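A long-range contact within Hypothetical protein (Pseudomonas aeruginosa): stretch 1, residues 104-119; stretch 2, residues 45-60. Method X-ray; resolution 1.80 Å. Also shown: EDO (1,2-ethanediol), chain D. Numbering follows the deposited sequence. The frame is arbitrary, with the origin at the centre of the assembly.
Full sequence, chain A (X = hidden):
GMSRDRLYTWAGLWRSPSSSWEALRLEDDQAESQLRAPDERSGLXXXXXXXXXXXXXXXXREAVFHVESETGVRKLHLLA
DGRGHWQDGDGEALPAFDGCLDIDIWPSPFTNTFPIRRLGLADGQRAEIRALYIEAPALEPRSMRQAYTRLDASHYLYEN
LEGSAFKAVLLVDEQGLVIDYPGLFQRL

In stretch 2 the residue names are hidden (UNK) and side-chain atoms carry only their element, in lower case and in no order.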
# COMPACT_ATOMS: atom_id res chain seq x y z
N ASP A 104 -18.98 7.02 8.19
CA ASP A 104 -18.25 7.71 7.14
C ASP A 104 -16.77 7.39 7.37
O ASP A 104 -16.18 7.74 8.40
CB ASP A 104 -18.52 9.21 7.21
CG ASP A 104 -17.75 10.03 6.17
OD1 ASP A 104 -16.90 9.46 5.41
OD2 ASP A 104 -17.99 11.27 6.12
N ILE A 105 -16.19 6.68 6.41
CA ILE A 105 -14.78 6.25 6.49
C ILE A 105 -14.04 7.19 5.56
O ILE A 105 -14.45 7.34 4.41
CB ILE A 105 -14.59 4.82 5.90
CG1 ILE A 105 -15.27 3.73 6.76
CG2 ILE A 105 -13.10 4.51 5.78
CD1 ILE A 105 -15.68 2.49 5.98
N TRP A 106 -12.93 7.75 6.03
CA TRP A 106 -11.94 8.46 5.17
C TRP A 106 -10.76 7.51 5.04
O TRP A 106 -10.31 6.93 6.03
CB TRP A 106 -11.45 9.79 5.79
CG TRP A 106 -10.23 10.33 5.10
CD1 TRP A 106 -8.90 10.16 5.46
CD2 TRP A 106 -10.21 11.08 3.88
NE1 TRP A 106 -8.07 10.74 4.51
CE2 TRP A 106 -8.85 11.33 3.54
CE3 TRP A 106 -11.20 11.54 3.01
CZ2 TRP A 106 -8.47 12.03 2.40
CZ3 TRP A 106 -10.82 12.25 1.87
CH2 TRP A 106 -9.47 12.48 1.58
N PRO A 107 -10.19 7.38 3.84
CA PRO A 107 -10.60 7.97 2.57
C PRO A 107 -11.43 7.03 1.71
O PRO A 107 -10.88 6.22 0.96
CB PRO A 107 -9.26 8.25 1.91
CG PRO A 107 -8.36 7.21 2.40
CD PRO A 107 -8.85 6.75 3.73
N SER A 108 -12.76 7.17 1.76
CA SER A 108 -13.60 6.33 0.89
C SER A 108 -14.87 7.02 0.47
O SER A 108 -15.68 7.43 1.30
CB SER A 108 -13.95 4.99 1.52
OG SER A 108 -14.86 4.25 0.70
N PRO A 109 -15.12 7.05 -0.84
CA PRO A 109 -16.41 7.64 -1.24
C PRO A 109 -17.56 6.62 -1.19
O PRO A 109 -18.75 6.97 -1.44
CB PRO A 109 -16.13 8.11 -2.66
CG PRO A 109 -15.21 7.12 -3.17
CD PRO A 109 -14.31 6.70 -2.02
N PHE A 110 -17.24 5.38 -0.85
CA PHE A 110 -18.31 4.38 -0.66
C PHE A 110 -19.35 4.84 0.33
O PHE A 110 -20.57 4.74 0.06
CB PHE A 110 -17.79 3.02 -0.21
CG PHE A 110 -18.89 2.02 0.07
CD1 PHE A 110 -19.91 1.77 -0.87
CD2 PHE A 110 -18.91 1.32 1.23
CE1 PHE A 110 -20.93 0.86 -0.63
CE2 PHE A 110 -19.94 0.40 1.47
CZ PHE A 110 -20.94 0.18 0.55
N THR A 111 -18.90 5.37 1.47
CA THR A 111 -19.81 5.58 2.58
C THR A 111 -20.86 6.67 2.36
O THR A 111 -21.86 6.70 3.05
CB THR A 111 -19.05 5.78 3.91
OG1 THR A 111 -18.11 6.87 3.81
CG2 THR A 111 -18.32 4.48 4.28
N ASN A 112 -20.66 7.52 1.35
CA ASN A 112 -21.67 8.51 0.97
C ASN A 112 -22.98 7.84 0.51
O ASN A 112 -24.04 8.45 0.52
CB ASN A 112 -21.13 9.39 -0.13
CG ASN A 112 -19.96 10.27 0.32
OD1 ASN A 112 -18.79 9.92 0.12
ND2 ASN A 112 -20.27 11.34 0.99
N THR A 113 -22.89 6.58 0.11
CA THR A 113 -24.05 5.82 -0.34
C THR A 113 -25.06 5.59 0.78
O THR A 113 -26.26 5.61 0.54
CB THR A 113 -23.60 4.51 -0.96
OG1 THR A 113 -22.84 4.82 -2.12
CG2 THR A 113 -24.77 3.63 -1.38
N PHE A 114 -24.59 5.51 2.02
CA PHE A 114 -25.50 5.18 3.13
C PHE A 114 -26.57 6.22 3.34
O PHE A 114 -27.75 5.85 3.29
CB PHE A 114 -24.71 4.85 4.41
CG PHE A 114 -23.98 3.53 4.29
CD1 PHE A 114 -24.68 2.32 4.34
CD2 PHE A 114 -22.62 3.49 4.03
CE1 PHE A 114 -24.03 1.10 4.20
CE2 PHE A 114 -21.97 2.26 3.86
CZ PHE A 114 -22.67 1.07 3.93
N PRO A 115 -26.20 7.51 3.58
CA PRO A 115 -27.28 8.48 3.76
C PRO A 115 -28.18 8.59 2.53
O PRO A 115 -29.40 8.72 2.68
CB PRO A 115 -26.56 9.79 4.06
CG PRO A 115 -25.22 9.36 4.60
CD PRO A 115 -24.88 8.10 3.83
N ILE A 116 -27.59 8.48 1.34
CA ILE A 116 -28.36 8.54 0.11
C ILE A 116 -29.43 7.45 0.07
O ILE A 116 -30.57 7.73 -0.21
CB ILE A 116 -27.46 8.50 -1.13
CG1 ILE A 116 -26.68 9.81 -1.21
CG2 ILE A 116 -28.26 8.37 -2.44
CD1 ILE A 116 -25.43 9.72 -2.06
N ARG A 117 -29.04 6.22 0.36
CA ARG A 117 -29.95 5.09 0.24
C ARG A 117 -30.88 5.05 1.42
O ARG A 117 -32.03 4.65 1.27
CB ARG A 117 -29.19 3.78 0.11
CG ARG A 117 -28.44 3.60 -1.18
CD ARG A 117 -29.41 3.47 -2.35
NE ARG A 117 -30.10 2.17 -2.35
CZ ARG A 117 -29.65 1.07 -2.96
NH1 ARG A 117 -28.53 1.08 -3.66
NH2 ARG A 117 -30.33 -0.07 -2.89
N ARG A 118 -30.38 5.42 2.59
CA ARG A 118 -31.20 5.37 3.80
C ARG A 118 -32.31 6.44 3.81
O ARG A 118 -33.47 6.14 4.16
CB ARG A 118 -30.33 5.47 5.07
CG ARG A 118 -31.13 5.38 6.35
CD ARG A 118 -30.26 5.34 7.58
NE ARG A 118 -29.48 6.58 7.62
CZ ARG A 118 -29.94 7.76 8.02
NH1 ARG A 118 -31.21 7.93 8.41
NH2 ARG A 118 -29.14 8.83 7.97
N LEU A 119 -31.98 7.67 3.41
CA LEU A 119 -32.88 8.81 3.53
C LEU A 119 -33.95 8.87 2.47
O LEU A 119 -35.02 9.39 2.73
CB LEU A 119 -32.12 10.13 3.51
CG LEU A 119 -31.17 10.39 4.68
CD1 LEU A 119 -30.17 11.46 4.33
CD2 LEU A 119 -31.94 10.75 5.94
N UNK A 45 2.96 3.97 3.60
CA UNK A 45 1.69 3.36 3.18
C UNK A 45 0.97 2.55 4.24
O UNK A 45 1.58 2.01 5.13
c UNK A 45 3.56 2.11 2.27
c UNK A 45 4.14 3.33 2.99
c UNK A 45 2.10 2.44 2.02
N UNK A 46 -0.34 2.47 4.13
CA UNK A 46 -1.10 1.49 4.91
C UNK A 46 -2.08 0.76 4.00
O UNK A 46 -2.32 1.14 2.85
c UNK A 46 -2.85 3.17 5.74
c UNK A 46 -2.54 4.53 5.58
c UNK A 46 -5.20 3.71 5.21
c UNK A 46 -4.18 2.77 5.58
o UNK A 46 -5.92 5.91 4.64
c UNK A 46 -3.57 5.48 5.18
c UNK A 46 -1.80 2.16 6.12
c UNK A 46 -4.89 5.04 5.03
N UNK A 47 -2.61 -0.34 4.51
CA UNK A 47 -3.70 -1.01 3.86
C UNK A 47 -4.79 -1.23 4.90
O UNK A 47 -4.51 -1.80 5.98
c UNK A 47 -4.53 -3.07 2.61
n UNK A 47 -4.87 -5.33 1.75
c UNK A 47 -3.31 -2.36 3.27
o UNK A 47 -3.22 -4.05 0.85
c UNK A 47 -4.15 -4.19 1.66
N UNK A 48 -6.00 -0.82 4.52
CA UNK A 48 -7.20 -0.98 5.32
C UNK A 48 -8.08 -2.02 4.62
O UNK A 48 -8.38 -1.89 3.43
c UNK A 48 -9.31 0.24 6.16
c UNK A 48 -10.06 1.54 6.11
c UNK A 48 -9.06 -0.13 7.60
c UNK A 48 -7.97 0.34 5.41
N UNK A 49 -8.48 -3.03 5.36
CA UNK A 49 -9.48 -4.02 4.91
C UNK A 49 -10.69 -3.80 5.79
O UNK A 49 -10.56 -3.66 6.99
o UNK A 49 -7.68 -5.35 3.11
c UNK A 49 -8.96 -5.46 5.11
o UNK A 49 -6.83 -6.46 4.76
c UNK A 49 -7.74 -5.78 4.26
N UNK A 50 -11.87 -3.70 5.20
CA UNK A 50 -13.03 -3.54 6.03
C UNK A 50 -14.25 -4.22 5.47
O UNK A 50 -14.34 -4.49 4.27
c UNK A 50 -15.23 -1.20 4.82
o UNK A 50 -15.35 1.21 2.03
c UNK A 50 -13.03 -0.38 4.38
c UNK A 50 -15.71 -0.42 3.75
c UNK A 50 -13.85 -1.23 5.12
c UNK A 50 -13.29 -2.05 6.29
c UNK A 50 -14.87 0.40 3.06
c UNK A 50 -13.53 0.43 3.35
N UNK A 51 -15.19 -4.50 6.36
CA UNK A 51 -16.46 -5.07 5.95
C UNK A 51 -17.57 -4.35 6.67
O UNK A 51 -17.49 -4.18 7.89
c UNK A 51 -17.89 -8.77 6.26
c UNK A 51 -16.48 -6.58 6.22
n UNK A 51 -17.86 -9.47 9.89
c UNK A 51 -18.35 -9.12 8.69
n UNK A 51 -19.64 -8.79 8.58
n UNK A 51 -17.52 -9.10 7.64
c UNK A 51 -17.87 -7.26 5.95
N UNK A 52 -18.58 -3.92 5.92
CA UNK A 52 -19.79 -3.32 6.49
C UNK A 52 -20.99 -4.18 6.18
O UNK A 52 -21.08 -4.81 5.12
c UNK A 52 -19.17 0.41 5.38
c UNK A 52 -20.01 -1.90 5.94
c UNK A 52 -18.36 -0.81 7.50
c UNK A 52 -18.82 -0.95 6.04
N UNK A 53 -21.92 -4.22 7.14
CA UNK A 53 -23.16 -4.94 6.96
C UNK A 53 -24.28 -4.03 7.45
O UNK A 53 -24.16 -3.39 8.50
n UNK A 53 -24.10 -8.27 9.82
n UNK A 53 -26.28 -7.74 10.37
c UNK A 53 -24.44 -7.06 7.67
n UNK A 53 -24.68 -7.83 12.00
c UNK A 53 -25.02 -7.95 10.73
c UNK A 53 -24.36 -8.44 8.39
c UNK A 53 -23.13 -6.27 7.72
N UNK A 54 -25.37 -3.98 6.69
CA UNK A 54 -26.50 -3.07 7.01
C UNK A 54 -27.81 -3.81 6.89
O UNK A 54 -27.82 -4.95 6.43
c UNK A 54 -26.49 -1.87 6.08
c UNK A 54 -24.70 -2.90 1.52
n UNK A 54 -26.98 -2.66 2.53
c UNK A 54 -27.45 -2.36 3.79
c UNK A 54 -25.61 -2.67 2.55
c UNK A 54 -26.41 -2.20 4.64
c UNK A 54 -23.83 -2.33 4.17
c UNK A 54 -22.91 -2.54 3.13
c UNK A 54 -23.35 -2.86 1.83
c UNK A 54 -25.21 -2.42 3.88
N UNK A 55 -28.90 -3.19 7.35
CA UNK A 55 -30.22 -3.81 7.25
C UNK A 55 -30.96 -3.48 5.95
O UNK A 55 -30.41 -2.83 5.05
c UNK A 55 -31.47 -2.00 8.53
o UNK A 55 -31.37 -1.27 7.52
o UNK A 55 -31.93 -1.59 9.61
c UNK A 55 -31.07 -3.46 8.48
N UNK A 56 -32.23 -3.91 5.88
CA UNK A 56 -33.03 -3.69 4.67
C UNK A 56 -33.20 -2.23 4.36
O UNK A 56 -33.51 -1.88 3.24
c UNK A 56 -34.42 -4.33 4.84
N UNK A 57 -33.01 -1.36 5.36
CA UNK A 57 -33.24 0.05 5.17
C UNK A 57 -31.97 0.85 5.06
O UNK A 57 -32.00 2.08 5.05
o UNK A 57 -35.91 -0.60 7.35
o UNK A 57 -36.12 -0.15 5.23
c UNK A 57 -34.13 0.57 6.30
c UNK A 57 -35.48 -0.09 6.30
N UNK A 58 -30.86 0.13 4.87
CA UNK A 58 -29.52 0.69 4.75
C UNK A 58 -29.01 1.35 6.03
O UNK A 58 -28.15 2.22 5.97
c UNK A 58 -30.35 0.34 1.55
c UNK A 58 -28.14 0.65 1.50
n UNK A 58 -29.87 -0.25 0.40
c UNK A 58 -25.87 0.53 0.75
c UNK A 58 -28.51 -0.07 0.35
c UNK A 58 -29.44 1.63 3.54
c UNK A 58 -27.57 -0.50 -0.61
c UNK A 58 -29.33 0.91 2.25
c UNK A 58 -26.79 0.96 1.69
c UNK A 58 -26.27 -0.18 -0.39
N UNK A 59 -29.56 0.94 7.19
CA UNK A 59 -28.94 1.26 8.48
C UNK A 59 -27.77 0.32 8.76
O UNK A 59 -27.93 -0.89 8.75
n UNK A 59 -31.59 2.69 10.66
c UNK A 59 -32.62 3.44 10.31
c UNK A 59 -29.92 1.12 9.63
c UNK A 59 -31.88 2.41 8.52
c UNK A 59 -31.09 2.04 9.56
n UNK A 59 -32.83 3.28 9.01
N UNK A 60 -26.62 0.87 9.12
CA UNK A 60 -25.48 0.08 9.48
C UNK A 60 -25.75 -0.77 10.73
O UNK A 60 -26.26 -0.25 11.73
c UNK A 60 -21.96 0.92 10.55
c UNK A 60 -22.97 0.15 9.84
c UNK A 60 -22.44 -0.25 8.47
c UNK A 60 -24.26 0.97 9.75
C1 EDO D . -11.53 -7.55 7.04
O1 EDO D . -12.04 -6.60 7.98
C2 EDO D . -12.68 -8.23 6.31
O2 EDO D . -12.35 -8.50 4.92
O HOH W 1 -34.26 3.78 4.92
O HOH W 2 -33.79 6.39 8.38

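Position 45 has three carbons closing a ring onto its own backbone N and lies out of reach of stretch 1: P45. Position 46 carries one carbon, then a six-carbon ring bearing an oxygen, which makes it Y46; its OH sits 3.2 Å from P107 CD, beside a proline that follows a cis peptide bond. Position 47, three carbons with an oxygen and a nitrogen on the third, points elsewhere. It is Q47.

At position 48 four carbons fork at the second, and the side chain faces I105: L48, with CD2 4.3 Å from I105 CG2. Position 49 has two carbons, the second holding two oxygens, and is D49; its OD1 accepts a hydrogen bond from Q47 NE2 at 3.1 Å, on the side of the strand turned from stretch 1. Position 50 is again a six-carbon ring with an oxygen, Y50. I105 CD1 lies over its face, 3.7 Å from the ring centroid, a CH-pi contact.

Position 51, three carbons, a nitrogen, then a carbon with two more nitrogens, is out of reach: R51. Position 52, four carbons forked at the second, is L52, whose CD1 approaches F114 CE2 (3.7 Å), F110 CE2 (4.0 Å) and I105 CD1 (4.1 Å). Position 53 repeats the guanidinium pattern and points away, R53. Position 54 has one carbon and fused rings of eight carbons and one nitrogen: W54. F114 turns its edge to this ring's face, with F114 CE1 3.4 Å from W54 CE3.

Position 55, two carbons and two oxygens, is D55. D55 OD1 accepts hydrogen bonds from the backbone N of position 57, 2.7 Å from D55 OD1, and from the backbone N of position 59, 2.9 Å from D55 OD1, bracing a type I turn. Position 56 has a single carbon, A56. Position 57, two carbons and two oxygens, is D57; a water bridges its O to R118 O. Position 58 bears fused rings with one nitrogen, W58, covered by R117 CB 3.6 Å above the centroid of its five-membered ring. Position 59, one carbon and a five-membered ring with two nitrogens, is H59, its face met by R118 CD. Position 60, four carbons forked at the second, is L60, near the border of the contact.

The rule is alternation: along the strand, Y46, L48, Y50, L52 and W54 point toward stretch 1, while the residues between them make no contact with it. No clear direct hydrogen bond crosses, so packing does the work. The turn then presents W58, the residue most covered by the other stretch, to the helix, where arginine carbons pack on aromatic faces.

Stretch 2, residues 45-60: PYQLDYRLRWDADWHL
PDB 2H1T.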